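Local coordinates for protein probable 3-hydroxybutyryl-CoA dehydrogenase (Escherichia coli, PDB 3MOG) that catalyses the NAD-dependent oxidation of (3S)-3-hydroxyadipyl-CoA to 3-oxoadipyl-CoA in phenylacetate degradation and assembles as a homotrimer, at residues C[43-46]-C[47-51]; C[50-53]-C[54-57]; C[65-68]-C[69-72]; C[93-96]-C[97-100]; C[272-275]-C[276-279]. All blocks are in the same frame, centred on the assembly; numbering follows the deposited sequence. Where two conformers were deposited one is given.

Contact 1 (C[43-46]-C[47-51])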
loop_
_atom_site.group_PDB
_atom_site.type_symbol
_atom_site.label_atom_id
_atom_site.label_comp_id
_atom_site.label_asym_id
_atom_site.label_seq_id
_atom_site.Cartn_x
_atom_site.Cartn_y
_atom_site.Cartn_z
ATOM N N ARG C 43 -30.670 -35.019 2.577
ATOM C CA ARG C 43 -29.829 -34.997 1.371
ATOM C C ARG C 43 -28.346 -35.251 1.670
ATOM O O ARG C 43 -27.703 -36.071 0.997
ATOM C CB ARG C 43 -29.993 -33.672 0.621
ATOM C CG ARG C 43 -31.375 -33.488 0.003
ATOM C CD ARG C 43 -31.635 -32.045 -0.415
ATOM N NE ARG C 43 -30.895 -31.663 -1.619
ATOM C CZ ARG C 43 -31.274 -30.709 -2.470
ATOM N NH1 ARG C 43 -32.400 -30.029 -2.269
ATOM N NH2 ARG C 43 -30.528 -30.438 -3.536
ATOM N N ALA C 44 -27.819 -34.541 2.672
ATOM C CA ALA C 44 -26.431 -34.697 3.111
ATOM C C ALA C 44 -26.153 -36.137 3.558
ATOM O O ALA C 44 -25.157 -36.733 3.137
ATOM C CB ALA C 44 -26.097 -33.704 4.230
ATOM N N ILE C 45 -27.057 -36.689 4.367
ATOM C CA ILE C 45 -26.965 -38.077 4.837
ATOM C C ILE C 45 -27.116 -39.115 3.712
ATOM O O ILE C 45 -26.416 -40.128 3.717
ATOM C CB ILE C 45 -27.894 -38.331 6.065
ATOM C CG1 ILE C 45 -27.187 -37.835 7.333
ATOM C CG2 ILE C 45 -28.273 -39.819 6.221
ATOM C CD1 ILE C 45 -28.052 -37.752 8.573
ATOM N N ASP C 46 -27.979 -38.843 2.731
ATOM C CA ASP C 46 -28.060 -39.684 1.522
ATOM C C ASP C 46 -26.731 -39.728 0.775
ATOM O O ASP C 46 -26.301 -40.806 0.348
ATOM C CB ASP C 46 -29.173 -39.221 0.576
ATOM C CG ASP C 46 -30.575 -39.472 1.134
ATOM O OD1 ASP C 46 -30.733 -40.342 2.028
ATOM O OD2 ASP C 46 -31.518 -38.774 0.681
ATOM N N GLY C 47 -26.093 -38.561 0.632
ATOM C CA GLY C 47 -24.739 -38.449 0.082
ATOM C C GLY C 47 -23.731 -39.362 0.777
ATOM O O GLY C 47 -23.064 -40.160 0.118
ATOM N N ILE C 48 -23.638 -39.261 2.104
ATOM C CA ILE C 48 -22.724 -40.097 2.889
ATOM C C ILE C 48 -23.037 -41.603 2.739
ATOM O O ILE C 48 -22.114 -42.408 2.555
ATOM C CB ILE C 48 -22.691 -39.683 4.380
ATOM C CG1 ILE C 48 -22.473 -38.172 4.513
ATOM C CG2 ILE C 48 -21.599 -40.479 5.145
ATOM C CD1 ILE C 48 -22.522 -37.661 5.940
ATOM N N HIS C 49 -24.326 -41.957 2.824
ATOM C CA HIS C 49 -24.793 -43.314 2.539
ATOM C C HIS C 49 -24.272 -43.795 1.180
ATOM O O HIS C 49 -23.636 -44.848 1.092
ATOM C CB HIS C 49 -26.330 -43.382 2.578
ATOM C CG HIS C 49 -26.898 -43.685 3.931
ATOM N ND1 HIS C 49 -27.502 -44.886 4.233
ATOM C CD2 HIS C 49 -26.959 -42.941 5.062
ATOM C CE1 HIS C 49 -27.908 -44.871 5.491
ATOM N NE2 HIS C 49 -27.589 -43.701 6.016
ATOM N N ALA C 50 -24.515 -42.996 0.137
ATOM C CA ALA C 50 -24.135 -43.305 -1.246
ATOM C C ALA C 50 -22.639 -43.438 -1.479
ATOM O O ALA C 50 -22.207 -44.319 -2.225
ATOM C CB ALA C 50 -24.698 -42.258 -2.182
ATOM N N ARG C 51 -21.854 -42.567 -0.848
ATOM C CA ARG C 51 -20.405 -42.589 -1.021
ATOM C C ARG C 51 -19.755 -43.774 -0.304
ATOM O O ARG C 51 -18.875 -44.431 -0.869
ATOM C CB ARG C 51 -19.768 -41.270 -0.586
ATOM C CG ARG C 51 -20.176 -40.081 -1.449
ATOM C CD ARG C 51 -19.324 -38.858 -1.179
ATOM N NE ARG C 51 -19.221 -38.518 0.242
ATOM C CZ ARG C 51 -20.011 -37.650 0.874
ATOM N NH1 ARG C 51 -20.995 -37.032 0.226
ATOM N NH2 ARG C 51 -19.813 -37.401 2.166
HETATM O O HOH W 1 -23.206 -35.667 1.554
#
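Ala44 and Ile48 meet one turn apart on helix 38-57 of the NAD-binding Rossmann-type domain, joined by a backbone bond of 3.1 Å from Ile48 N to Ala44 O. The side chain of Ile48 then runs past the same carbonyl. Its CB lies 3.8 Å from Ile45 O; CG1, placed beside the backbone N and anti to the carbonyl carbon (chi1 -50°), comes within 3.3 Å of Ala44 O; CD1, on an extended second torsion, ends 4.0 Å from Ala44 O. This buried chain also rests on Leu73 of strand 73-76, while Ile45 packs on Pro75 of the same strand. A water donates to Ala44 O and accepts from NH1 of Arg51 at 2.9 Å, lying in the guanidinium plane at its edge. One face of that guanidinium is over Ile48 N, toward the rim, and NH2 forms a salt bridge with Glu22. Farther round the helix Ile45 and His49 lie side by side, CG2 of Ile45 at 3.6 Å from CD2 of His49, a contact left doubtful because the imidazole has two conformers and this distance belongs to one. Ala44 O is thus gripped by an N-H and a water, and Arg51 is tied both to its own helix, through the water, and to Glu22. The contact is therefore polar on the arginine side and apolar where the isoleucines face strand 73-76.

Contact 2 (C[50-53]-C[54-57])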
loop_
_atom_site.group_PDB
_atom_site.type_symbol
_atom_site.label_atom_id
_atom_site.label_comp_id
_atom_site.label_asym_id
_atom_site.label_seq_id
_atom_site.Cartn_x
_atom_site.Cartn_y
_atom_site.Cartn_z
ATOM N N ALA C 50 -24.515 -42.996 0.137
ATOM C CA ALA C 50 -24.135 -43.305 -1.246
ATOM C C ALA C 50 -22.639 -43.438 -1.479
ATOM O O ALA C 50 -22.207 -44.319 -2.225
ATOM C CB ALA C 50 -24.698 -42.258 -2.182
ATOM N N ARG C 51 -21.854 -42.567 -0.848
ATOM C CA ARG C 51 -20.405 -42.589 -1.021
ATOM C C ARG C 51 -19.755 -43.774 -0.304
ATOM O O ARG C 51 -18.875 -44.431 -0.869
ATOM C CB ARG C 51 -19.768 -41.270 -0.586
ATOM C CG ARG C 51 -20.176 -40.081 -1.449
ATOM C CD ARG C 51 -19.324 -38.858 -1.179
ATOM N NE ARG C 51 -19.221 -38.518 0.242
ATOM C CZ ARG C 51 -20.011 -37.650 0.874
ATOM N NH1 ARG C 51 -20.995 -37.032 0.226
ATOM N NH2 ARG C 51 -19.813 -37.401 2.166
ATOM N N LEU C 52 -20.199 -44.049 0.923
ATOM C CA LEU C 52 -19.683 -45.182 1.696
ATOM C C LEU C 52 -20.080 -46.545 1.123
ATOM O O LEU C 52 -19.290 -47.496 1.180
ATOM C CB LEU C 52 -20.127 -45.097 3.155
ATOM C CG LEU C 52 -19.572 -43.972 4.025
ATOM C CD1 LEU C 52 -20.198 -44.113 5.373
ATOM C CD2 LEU C 52 -18.048 -44.001 4.143
ATOM N N ASN C 53 -21.294 -46.633 0.579
ATOM C CA ASN C 53 -21.781 -47.869 -0.026
ATOM C C ASN C 53 -21.036 -48.247 -1.290
ATOM O O ASN C 53 -20.812 -49.438 -1.553
ATOM C CB ASN C 53 -23.291 -47.824 -0.270
ATOM C CG ASN C 53 -24.085 -48.319 0.928
ATOM O OD1 ASN C 53 -24.785 -47.549 1.586
ATOM N ND2 ASN C 53 -23.965 -49.613 1.229
ATOM N N SER C 54 -20.627 -47.234 -2.056
ATOM C CA SER C 54 -19.822 -47.473 -3.249
ATOM C C SER C 54 -18.392 -47.907 -2.891
ATOM O O SER C 54 -17.763 -48.637 -3.659
ATOM C CB SER C 54 -19.824 -46.261 -4.185
ATOM O OG SER C 54 -18.821 -45.333 -3.821
ATOM N N ARG C 55 -17.892 -47.479 -1.730
ATOM C CA ARG C 55 -16.587 -47.947 -1.229
ATOM C C ARG C 55 -16.601 -49.428 -0.810
ATOM O O ARG C 55 -15.597 -50.128 -0.964
ATOM C CB ARG C 55 -16.061 -47.066 -0.086
ATOM C CG ARG C 55 -15.819 -45.618 -0.492
ATOM C CD ARG C 55 -14.656 -44.980 0.242
ATOM N NE ARG C 55 -14.900 -44.753 1.665
ATOM C CZ ARG C 55 -14.176 -45.293 2.645
ATOM N NH1 ARG C 55 -13.170 -46.106 2.363
ATOM N NH2 ARG C 55 -14.460 -45.022 3.916
ATOM N N VAL C 56 -17.740 -49.891 -0.291
ATOM C CA VAL C 56 -17.946 -51.311 0.027
ATOM C C VAL C 56 -18.018 -52.177 -1.234
ATOM O O VAL C 56 -17.445 -53.275 -1.274
ATOM C CB VAL C 56 -19.202 -51.526 0.913
ATOM C CG1 VAL C 56 -19.367 -52.993 1.302
ATOM C CG2 VAL C 56 -19.098 -50.687 2.153
ATOM N N THR C 57 -18.718 -51.670 -2.250
ATOM C CA THR C 57 -18.784 -52.274 -3.588
ATOM C C THR C 57 -17.379 -52.553 -4.148
ATOM O O THR C 57 -17.078 -53.674 -4.563
ATOM C CB THR C 57 -19.595 -51.362 -4.549
ATOM O OG1 THR C 57 -20.945 -51.265 -4.082
ATOM C CG2 THR C 57 -19.591 -51.888 -5.985
HETATM O O HOH W 2 -17.129 -43.219 -2.629
#
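Ser54 and Arg51 meet in the last turns of helix 38-57, part of the Rossmann-type NAD-binding domain. The hydroxyl of Ser54 sits between its backbone N and carbonyl carbon (chi1 86°), which brings OG to 3.1 Å from Arg51 O. A water bridges the two, donating to Arg51 O at 2.8 Å and hydrogen-bonded to Ser54 OG. Two helical bonds are weak here, Ser54 N to Ala50 O and Arg55 N to Arg51 O. Arg55 lies side by side with Leu52 and points the same way; bends at chi2 and chi3 lay its guanidinium obliquely against the leucine, NH2 at 3.7 Å from Leu52 CD2. Both side chains also touch Leu61 in the loop that follows. Val56 sets its CG2 3.3 Å from Leu52 O, beside its own backbone N, and shares with Leu52 a contact on Cys66 of helix 63-71; Leu52 reaches Thr69 and Leu70 there too. Thr57 closes the run by bonding twice to one carbonyl: its hydroxyl, anti to the carbonyl carbon, and its N-H approach Asn53 O from opposite faces of the carbonyl plane, OG1 and N each 3.1 Å from Asn53 O.

Contact 3 (C[65-68]-C[69-72])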
loop_
_atom_site.group_PDB
_atom_site.type_symbol
_atom_site.label_atom_id
_atom_site.label_comp_id
_atom_site.label_asym_id
_atom_site.label_seq_id
_atom_site.Cartn_x
_atom_site.Cartn_y
_atom_site.Cartn_z
ATOM N N THR C 65 -18.203 -51.781 8.955
ATOM C CA THR C 65 -17.776 -50.435 9.307
ATOM C C THR C 65 -18.653 -49.431 8.581
ATOM O O THR C 65 -19.021 -48.410 9.152
ATOM C CB THR C 65 -16.262 -50.250 9.050
ATOM O OG1 THR C 65 -15.551 -51.159 9.903
ATOM C CG2 THR C 65 -15.792 -48.824 9.354
ATOM N N CYS C 66 -19.039 -49.764 7.351
ATOM C CA CYS C 66 -20.036 -48.987 6.641
ATOM C C CYS C 66 -21.326 -48.834 7.434
ATOM O O CYS C 66 -21.782 -47.705 7.670
ATOM C CB CYS C 66 -20.352 -49.607 5.292
ATOM S SG CYS C 66 -21.458 -48.573 4.311
ATOM N N GLU C 67 -21.901 -49.957 7.861
ATOM C CA GLU C 67 -23.201 -49.912 8.531
ATOM C C GLU C 67 -23.129 -49.268 9.911
ATOM O O GLU C 67 -24.037 -48.530 10.301
ATOM C CB GLU C 67 -23.867 -51.297 8.590
ATOM C CG GLU C 67 -25.392 -51.235 8.825
ATOM C CD GLU C 67 -26.081 -50.093 8.051
ATOM O OE1 GLU C 67 -26.160 -50.165 6.798
ATOM O OE2 GLU C 67 -26.544 -49.122 8.703
ATOM N N ARG C 68 -22.037 -49.523 10.632
ATOM C CA ARG C 68 -21.825 -48.897 11.944
ATOM C C ARG C 68 -21.608 -47.374 11.855
ATOM O O ARG C 68 -22.053 -46.627 12.733
ATOM C CB ARG C 68 -20.660 -49.547 12.687
ATOM C CG ARG C 68 -20.920 -50.952 13.182
ATOM C CD ARG C 68 -20.393 -51.043 14.587
ATOM N NE ARG C 68 -19.458 -52.141 14.748
ATOM C CZ ARG C 68 -18.806 -52.404 15.875
ATOM N NH1 ARG C 68 -18.982 -51.639 16.953
ATOM N NH2 ARG C 68 -17.972 -53.431 15.918
ATOM N N THR C 69 -20.922 -46.937 10.799
ATOM C CA THR C 69 -20.768 -45.511 10.491
ATOM C C THR C 69 -22.115 -44.819 10.281
ATOM O O THR C 69 -22.395 -43.811 10.933
ATOM C CB THR C 69 -19.871 -45.285 9.259
ATOM O OG1 THR C 69 -18.598 -45.900 9.489
ATOM C CG2 THR C 69 -19.670 -43.776 8.975
ATOM N N LEU C 70 -22.946 -45.385 9.408
ATOM C CA LEU C 70 -24.253 -44.787 9.060
ATOM C C LEU C 70 -25.200 -44.661 10.244
ATOM O O LEU C 70 -25.929 -43.671 10.358
ATOM C CB LEU C 70 -24.930 -45.567 7.937
ATOM C CG LEU C 70 -24.061 -45.613 6.682
ATOM C CD1 LEU C 70 -24.652 -46.530 5.627
ATOM C CD2 LEU C 70 -23.818 -44.208 6.137
ATOM N N LYS C 71 -25.153 -45.654 11.128
ATOM C CA LYS C 71 -25.951 -45.673 12.350
ATOM C C LYS C 71 -25.547 -44.567 13.340
ATOM O O LYS C 71 -26.360 -44.135 14.153
ATOM C CB LYS C 71 -25.830 -47.052 13.013
ATOM C CG LYS C 71 -27.067 -47.534 13.750
ATOM C CD LYS C 71 -27.183 -49.069 13.689
ATOM C CE LYS C 71 -27.819 -49.546 12.372
ATOM N NZ LYS C 71 -27.511 -50.972 12.046
ATOM N N ARG C 72 -24.297 -44.112 13.272
ATOM C CA ARG C 72 -23.812 -43.085 14.196
ATOM C C ARG C 72 -24.159 -41.662 13.744
ATOM O O ARG C 72 -23.988 -40.712 14.500
ATOM C CB ARG C 72 -22.307 -43.257 14.486
ATOM C CG ARG C 72 -22.010 -44.476 15.370
ATOM C CD ARG C 72 -20.534 -44.671 15.686
ATOM N NE ARG C 72 -19.762 -45.164 14.547
ATOM C CZ ARG C 72 -19.081 -46.311 14.520
ATOM N NH1 ARG C 72 -19.069 -47.125 15.570
ATOM N NH2 ARG C 72 -18.396 -46.644 13.433
#
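Helix 63-71 of the Rossmann-type domain carries this contact through its final turns, beginning with Thr65 and Thr69. The hydroxyl of Thr69, anti to its own carbonyl carbon (chi1 -57°), folds back along the helix and donates to Thr65 O, OG1 to O 2.6 Å. Thr69 N reaches that oxygen from the opposite face of the carbonyl plane at 2.9 Å, and two bonds thereby satisfy it. On another side Cys66 SG packs on Leu70 CD1 at 4.0 Å. Glu67 and Lys71 make a long salt bridge, OE2 to NZ 3.9 Å. Arg72 bends at chi3 to bring its guanidinium back over the last turn: Arg68 O stands 3.2 Å above one face, off toward the rim, while NE bonds to Ala25 O. A leucine in place of Arg72 would probably leave Ala25 O without this donor and Arg68 O without the positive group beside it. Arg68 itself turns to Glu64 in a salt bridge. Cys66, Thr69 and Leu70 face helix 38-57, touching Val56 and Leu52; Thr69 also meets Ala25 and Ser26 of helix 15-26, and the backbone of Arg72 bonds to Val31 of strand 31-34.

Contact 4 (C[93-96]-C[97-100])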
loop_
_atom_site.group_PDB
_atom_site.type_symbol
_atom_site.label_atom_id
_atom_site.label_comp_id
_atom_site.label_asym_id
_atom_site.label_seq_id
_atom_site.Cartn_x
_atom_site.Cartn_y
_atom_site.Cartn_z
ATOM N N SER C 93 -22.375 -20.845 7.772
ATOM C CA SER C 93 -22.151 -19.537 7.127
ATOM C C SER C 93 -20.772 -18.964 7.429
ATOM O O SER C 93 -20.305 -19.046 8.561
ATOM C CB SER C 93 -23.236 -18.527 7.525
ATOM O OG SER C 93 -22.977 -17.231 7.003
ATOM N N GLU C 94 -20.138 -18.393 6.405
ATOM C CA GLU C 94 -18.814 -17.786 6.545
ATOM C C GLU C 94 -18.823 -16.366 7.115
ATOM O O GLU C 94 -17.813 -15.914 7.642
ATOM C CB GLU C 94 -18.034 -17.820 5.223
ATOM C CG GLU C 94 -17.621 -19.219 4.736
ATOM C CD GLU C 94 -16.449 -19.848 5.511
ATOM O OE1 GLU C 94 -15.831 -19.188 6.378
ATOM O OE2 GLU C 94 -16.143 -21.030 5.240
ATOM N N ARG C 95 -19.948 -15.663 6.997
ATOM C CA ARG C 95 -20.093 -14.320 7.571
ATOM C C ARG C 95 -19.760 -14.295 9.057
ATOM O O ARG C 95 -20.175 -15.187 9.799
ATOM C CB ARG C 95 -21.518 -13.810 7.372
ATOM C CG ARG C 95 -21.800 -13.187 6.013
ATOM C CD ARG C 95 -22.979 -12.205 6.105
ATOM N NE ARG C 95 -22.650 -11.031 6.920
ATOM C CZ ARG C 95 -23.096 -10.800 8.155
ATOM N NH1 ARG C 95 -22.720 -9.703 8.795
ATOM N NH2 ARG C 95 -23.920 -11.652 8.750
ATOM N N LEU C 96 -19.010 -13.278 9.479
ATOM C CA LEU C 96 -18.556 -13.149 10.870
ATOM C C LEU C 96 -19.694 -13.095 11.882
ATOM O O LEU C 96 -19.677 -13.819 12.882
ATOM C CB LEU C 96 -17.649 -11.918 11.043
ATOM C CG LEU C 96 -17.264 -11.528 12.481
ATOM C CD1 LEU C 96 -16.396 -12.587 13.164
ATOM C CD2 LEU C 96 -16.620 -10.135 12.572
ATOM N N GLU C 97 -20.670 -12.228 11.618
ATOM C CA GLU C 97 -21.768 -11.971 12.563
ATOM C C GLU C 97 -22.678 -13.187 12.811
ATOM O O GLU C 97 -23.144 -13.383 13.925
ATOM C CB GLU C 97 -22.581 -10.725 12.157
ATOM C CG GLU C 97 -21.797 -9.392 12.097
ATOM C CD GLU C 97 -20.907 -9.111 13.327
ATOM O OE1 GLU C 97 -19.757 -8.649 13.120
ATOM O OE2 GLU C 97 -21.345 -9.338 14.485
ATOM N N VAL C 98 -22.896 -13.998 11.776
ATOM C CA VAL C 98 -23.599 -15.284 11.914
ATOM C C VAL C 98 -22.868 -16.238 12.874
ATOM O O VAL C 98 -23.478 -16.783 13.800
ATOM C CB VAL C 98 -23.802 -15.975 10.544
ATOM C CG1 VAL C 98 -24.647 -17.232 10.692
ATOM C CG2 VAL C 98 -24.460 -15.020 9.544
ATOM N N LYS C 99 -21.559 -16.410 12.663
ATOM C CA LYS C 99 -20.737 -17.289 13.503
ATOM C C LYS C 99 -20.699 -16.842 14.951
ATOM O O LYS C 99 -20.779 -17.673 15.860
ATOM C CB LYS C 99 -19.310 -17.381 12.965
ATOM C CG LYS C 99 -19.138 -18.411 11.894
ATOM C CD LYS C 99 -17.742 -18.367 11.319
ATOM C CE LYS C 99 -17.591 -19.423 10.247
ATOM N NZ LYS C 99 -16.889 -18.874 9.073
ATOM N N LYS C 100 -20.579 -15.528 15.153
ATOM C CA LYS C 100 -20.560 -14.944 16.497
ATOM C C LYS C 100 -21.864 -15.248 17.226
ATOM O O LYS C 100 -21.846 -15.633 18.400
ATOM C CB LYS C 100 -20.307 -13.439 16.435
ATOM C CG LYS C 100 -18.832 -13.052 16.273
ATOM C CD LYS C 100 -18.640 -11.540 16.003
ATOM C CE LYS C 100 -18.941 -10.662 17.216
ATOM N NZ LYS C 100 -18.025 -10.899 18.366
#
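The backbone of Arg95, extended at phi/psi -54/136°, occupies the N-cap of helix 96-109, its carbonyl oxygen taking a long, weak bond from Lys99 N. The segment is the crossing from strand 87-90 into the next helix, a beta-alpha junction of the Rossmann-type domain. Ser93 OG accepts a weak bond from Arg95 N and also lies 3.7 Å from Val98 CG2. Lys99 runs back from the first helical turn along the loop: CE passes Ser93 O at 3.2 Å, and NZ forms a salt bridge with Glu94 OE1 at 2.9 Å. The two side chains lie alongside, pointing the same way, and a second weak bond joins NZ to Glu94 O. Thr120 OG1 is hydrogen-bonded to Glu94 OE1 and weakly to Lys99 NZ, so the pair is held from beyond the helix start as well. Arg95 bends at chi3 and lays one guanidinium face over Glu97 N. Its NH1 meets the aliphatic part of that residue, 3.4 Å from Glu97 CG, rather than the carboxylate, and NH2 stands 3.5 Å from Val98 CG2. Leu96 leans toward Ile123 and Ala127 while crossing the aliphatic chain of Lys100, its CD1 3.8 Å from Lys100 CD.

Contact 5 (C[272-275]-C[276-279])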
loop_
_atom_site.group_PDB
_atom_site.type_symbol
_atom_site.label_atom_id
_atom_site.label_comp_id
_atom_site.label_asym_id
_atom_site.label_seq_id
_atom_site.Cartn_x
_atom_site.Cartn_y
_atom_site.Cartn_z
ATOM N N GLY C 272 -17.355 -13.410 -15.461
ATOM C CA GLY C 272 -18.062 -14.681 -15.254
ATOM C C GLY C 272 -17.394 -15.884 -15.895
ATOM O O GLY C 272 -18.015 -16.932 -16.027
ATOM N N ARG C 273 -16.131 -15.735 -16.299
ATOM C CA ARG C 273 -15.351 -16.835 -16.862
ATOM C C ARG C 273 -14.609 -17.585 -15.748
ATOM O O ARG C 273 -13.388 -17.442 -15.603
ATOM C CB ARG C 273 -14.349 -16.316 -17.899
ATOM C CG ARG C 273 -14.974 -15.758 -19.148
ATOM C CD ARG C 273 -13.922 -15.444 -20.196
ATOM N NE ARG C 273 -14.513 -14.760 -21.343
ATOM C CZ ARG C 273 -13.862 -14.434 -22.454
ATOM N NH1 ARG C 273 -14.504 -13.802 -23.428
ATOM N NH2 ARG C 273 -12.575 -14.726 -22.595
ATOM N N LEU C 274 -15.344 -18.400 -14.990
ATOM C CA LEU C 274 -14.863 -18.914 -13.693
ATOM C C LEU C 274 -14.066 -20.210 -13.757
ATOM O O LEU C 274 -13.635 -20.730 -12.723
ATOM C CB LEU C 274 -16.020 -19.079 -12.704
ATOM C CG LEU C 274 -17.056 -17.962 -12.538
ATOM C CD1 LEU C 274 -18.201 -18.443 -11.633
ATOM C CD2 LEU C 274 -16.444 -16.663 -12.010
ATOM N N GLY C 275 -13.864 -20.735 -14.958
ATOM C CA GLY C 275 -13.054 -21.938 -15.123
ATOM C C GLY C 275 -13.853 -23.115 -15.630
ATOM O O GLY C 275 -14.735 -22.953 -16.489
ATOM N N LYS C 276 -13.532 -24.292 -15.097
ATOM C CA LYS C 276 -14.154 -25.547 -15.510
ATOM C C LYS C 276 -15.668 -25.494 -15.337
ATOM O O LYS C 276 -16.410 -25.791 -16.275
ATOM C CB LYS C 276 -13.569 -26.717 -14.707
ATOM C CG LYS C 276 -14.027 -28.100 -15.166
ATOM C CD LYS C 276 -13.460 -29.200 -14.268
ATOM C CE LYS C 276 -13.631 -30.589 -14.887
ATOM N NZ LYS C 276 -12.859 -31.632 -14.136
ATOM N N LYS C 277 -16.099 -25.073 -14.146
ATOM C CA LYS C 277 -17.506 -25.070 -13.726
ATOM C C LYS C 277 -18.434 -24.285 -14.664
ATOM O O LYS C 277 -19.628 -24.570 -14.733
ATOM C CB LYS C 277 -17.632 -24.530 -12.287
ATOM C CG LYS C 277 -17.376 -23.016 -12.160
ATOM C CD LYS C 277 -17.971 -22.419 -10.896
ATOM C CE LYS C 277 -16.892 -21.916 -9.972
ATOM N NZ LYS C 277 -17.379 -21.764 -8.579
ATOM N N SER C 278 -17.880 -23.304 -15.375
ATOM C CA SER C 278 -18.648 -22.506 -16.317
ATOM C C SER C 278 -18.167 -22.687 -17.764
ATOM O O SER C 278 -18.560 -21.928 -18.656
ATOM C CB SER C 278 -18.665 -21.022 -15.893
ATOM O OG SER C 278 -17.361 -20.480 -15.748
ATOM N N GLY C 279 -17.328 -23.698 -17.989
ATOM C CA GLY C 279 -16.833 -24.048 -19.328
ATOM C C GLY C 279 -15.676 -23.238 -19.900
ATOM O O GLY C 279 -15.010 -23.679 -20.844
#
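Leu274 and Ser278 are tied by one side-chain bond: Leu274 N donates to Ser278 OG at 3.0 Å, through a bent N-H. The loop follows helix 263-270 of the C-terminal domain, and Gly272, with positive phi, closes that helix in a Schellman motif. Ser278 holds OG between its backbone N and carbonyl carbon (chi1 56°), aiming it at the leucine. An alanine in place of Ser278 would probably leave Leu274 N without this acceptor and the two arms of the turn less firmly tied. Beside the bond, the aliphatic chain of Lys277 crosses Leu274, CE at 4.0 Å from Leu274 CB. The turn between them is shaped by Gly275, whose phi/psi of 115/-141° calls for glycine, and by a weak bond from Ser278 N to Gly275 O. Further out, backbone bonds link Leu274 with Gln239, Lys276 with Asp235 and Gly279 with Trp285, and Lys276 touches Trp285. Lys277 NZ makes a long, weak ion pair with Asp240. Arg273 packs on Leu159 of a neighbouring subunit. The turn finishes with Gly279, another positive-phi glycine, whose N bonds to Lys276 O at 2.9 Å.

Contacts 1 and 2 are consecutive on helix 38-57, sharing Ala50 and Arg51, with centres about 10 Å apart. Contact 3, on the next helix and centred about 12 Å from each, packs on contact 2: Leu52 CD1 lies 3.7 Å from both Thr69 CG2 and Leu70 CD2. Its touch on contact 1, Leu70 on the two-conformer His49, is less certain. The side chain of Ala44 in contact 1 lies near, without touching, what is probably the glycine-rich GxGxxG dinucleotide-binding turn. Contact 4 belongs to the same domain, centred about 26 Å from contact 1. Contact 5, in the C-terminal domain, has its nearest atoms about 14 Å from contact 4 and alone touches another subunit.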